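Local coordinates for Xcc_ctr_pt (Xanthomonas campestris pv. campestris, PDB 6NJV), which is probably a metal-dependent OLD-family nuclease, this chain being its C-terminal part with the magnesium-binding TOPRIM domain, at residues G22-E27 with S212-I217. Residues are numbered along the deposited sequence; the frame is centred on the assembly and turned at random.
Sequences GVILVE and SALEHI. With MG (magnesium ion), chain E.
With CG1 of I24 turned anti to its own carbonyl carbon (chi1 -64°) and the chain extended beyond it, CD1 of this residue reaches the helix, while I217 sets CG1 anti to the backbone N (chi1 -167°), which places CG2 between the backbone N and the carbonyl carbon, where it meets CG1 and CD1 of I24. The contact lays helix 208-225 on one face of the parallel TOPRIM sheet, against strand 22-26, an inner strand between 51-55 and 77-82. The two short segments run nearly antiparallel, at 161°, their axes 9.6 Å apart, a spacing filled mainly by aliphatic side chains. I24 suits the strand because its long, branched arm reaches part-way across to meet L214 and I217: its CG1 lies 4.1 Å from CG2 of I217, and its CD1 rests 3.9 Å from CD2 of L214. The CB of L214 points away from the strand, yet its branched end swings back so that one methyl touches I24; the same side chain also packs on V35 and A39 of helix 29-41, so a leucine here joins helix, helix and sheet. Further along, CD1 of I217 lies 4.3 Å from CA of G22, where the bare glycine backbone lets the isoleucine tip come close to the strand. P76 also packs against I217, and V78 against I24, adding apolar contacts from the neighbouring loop and strand 77-82. Just past the strand's end, well away from 212-217, E27, with D82, binds magnesium, and its carboxylate reaches the metal through OE2, at 2.2 Å.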
loop_
_atom_site.group_PDB
_atom_site.type_symbol
_atom_site.label_atom_id
_atom_site.label_comp_id
_atom_site.label_asym_id
_atom_site.label_seq_id
_atom_site.Cartn_x
_atom_site.Cartn_y
_atom_site.Cartn_z
ATOM N N GLY A 22 -1.721 2.214 16.868
ATOM C CA GLY A 22 -1.194 1.328 15.842
ATOM C C GLY A 22 -0.710 2.118 14.649
ATOM O O GLY A 22 -0.957 3.323 14.532
ATOM N N VAL A 23 -0.003 1.419 13.756
ATOM C CA VAL A 23 0.677 2.066 12.635
ATOM C C VAL A 23 0.582 1.187 11.401
ATOM O O VAL A 23 0.826 -0.019 11.475
ATOM C CB VAL A 23 2.161 2.359 12.940
ATOM C CG1 VAL A 23 2.805 3.133 11.773
ATOM C CG2 VAL A 23 2.296 3.144 14.235
ATOM N N ILE A 24 0.260 1.796 10.265
ATOM C CA ILE A 24 0.291 1.145 8.962
ATOM C C ILE A 24 1.497 1.680 8.198
ATOM O O ILE A 24 1.526 2.864 7.846
ATOM C CB ILE A 24 -1.002 1.407 8.176
ATOM C CG1 ILE A 24 -2.208 0.786 8.903
ATOM C CG2 ILE A 24 -0.865 0.882 6.764
ATOM C CD1 ILE A 24 -3.534 1.303 8.409
ATOM N N LEU A 25 2.475 0.811 7.911
ATOM C CA LEU A 25 3.705 1.225 7.226
ATOM C C LEU A 25 3.563 1.029 5.719
ATOM O O LEU A 25 3.322 -0.095 5.252
ATOM C CB LEU A 25 4.916 0.445 7.753
ATOM C CG LEU A 25 5.247 0.600 9.240
ATOM C CD1 LEU A 25 6.320 -0.392 9.698
ATOM C CD2 LEU A 25 5.664 2.051 9.516
ATOM N N VAL A 26 3.681 2.126 4.964
ATOM C CA VAL A 26 3.582 2.117 3.512
ATOM C C VAL A 26 4.853 2.715 2.901
ATOM O O VAL A 26 5.647 3.369 3.573
ATOM C CB VAL A 26 2.336 2.870 3.016
ATOM C CG1 VAL A 26 1.065 2.291 3.668
ATOM C CG2 VAL A 26 2.455 4.340 3.294
ATOM N N GLU A 27 5.039 2.451 1.602
ATOM C CA GLU A 27 6.253 2.806 0.872
ATOM C C GLU A 27 6.290 4.284 0.490
ATOM O O GLU A 27 7.321 4.944 0.659
ATOM C CB GLU A 27 6.374 1.948 -0.387
ATOM C CG GLU A 27 7.032 0.607 -0.157
ATOM C CD GLU A 27 7.146 -0.193 -1.430
ATOM O OE1 GLU A 27 7.249 -1.438 -1.357
ATOM O OE2 GLU A 27 7.115 0.430 -2.510
ATOM N N SER A 212 -6.244 -6.932 3.615
ATOM C CA SER A 212 -5.647 -7.810 4.617
ATOM C C SER A 212 -4.931 -7.012 5.697
ATOM O O SER A 212 -4.988 -7.360 6.885
ATOM C CB SER A 212 -4.679 -8.788 3.957
ATOM O OG SER A 212 -5.373 -9.771 3.205
ATOM N N ALA A 213 -4.238 -5.952 5.305
ATOM C CA ALA A 213 -3.524 -5.146 6.284
ATOM C C ALA A 213 -4.501 -4.373 7.138
ATOM O O ALA A 213 -4.304 -4.218 8.345
ATOM C CB ALA A 213 -2.556 -4.178 5.580
ATOM N N LEU A 214 -5.551 -3.856 6.520
ATOM C CA LEU A 214 -6.513 -3.075 7.276
ATOM C C LEU A 214 -7.187 -3.941 8.326
ATOM O O LEU A 214 -7.275 -3.559 9.496
ATOM C CB LEU A 214 -7.525 -2.438 6.323
ATOM C CG LEU A 214 -6.901 -1.304 5.501
ATOM C CD1 LEU A 214 -7.786 -0.865 4.335
ATOM C CD2 LEU A 214 -6.594 -0.146 6.410
ATOM N N GLU A 215 -7.597 -5.149 7.938
ATOM C CA GLU A 215 -8.228 -6.062 8.890
ATOM C C GLU A 215 -7.248 -6.504 9.968
ATOM O O GLU A 215 -7.619 -6.616 11.146
ATOM C CB GLU A 215 -8.810 -7.257 8.131
ATOM C CG GLU A 215 -9.974 -6.825 7.231
ATOM C CD GLU A 215 -10.540 -7.936 6.365
ATOM O OE1 GLU A 215 -9.832 -8.937 6.106
ATOM O OE2 GLU A 215 -11.704 -7.793 5.935
ATOM N N HIS A 216 -5.981 -6.715 9.601
ATOM C CA HIS A 216 -5.022 -7.202 10.591
ATOM C C HIS A 216 -4.756 -6.157 11.665
ATOM O O HIS A 216 -4.711 -6.489 12.856
ATOM C CB HIS A 216 -3.720 -7.619 9.912
ATOM C CG HIS A 216 -2.731 -8.261 10.835
ATOM N ND1 HIS A 216 -2.049 -7.558 11.812
ATOM C CD2 HIS A 216 -2.295 -9.539 10.920
ATOM C CE1 HIS A 216 -1.237 -8.378 12.459
ATOM N NE2 HIS A 216 -1.380 -9.590 11.946
ATOM N N ILE A 217 -4.581 -4.888 11.273
ATOM C CA ILE A 217 -4.354 -3.863 12.283
ATOM C C ILE A 217 -5.634 -3.597 13.052
ATOM O O ILE A 217 -5.597 -3.329 14.256
ATOM C CB ILE A 217 -3.768 -2.569 11.664
ATOM C CG1 ILE A 217 -3.248 -1.635 12.760
ATOM C CG2 ILE A 217 -4.757 -1.802 10.790
ATOM C CD1 ILE A 217 -2.143 -2.224 13.583
HETATM MG MG MG E . 7.897 -0.926 -4.101
HETATM O O HOH W 1 7.025 0.857 -4.980
HETATM O O HOH W 2 7.628 -0.870 -6.281
#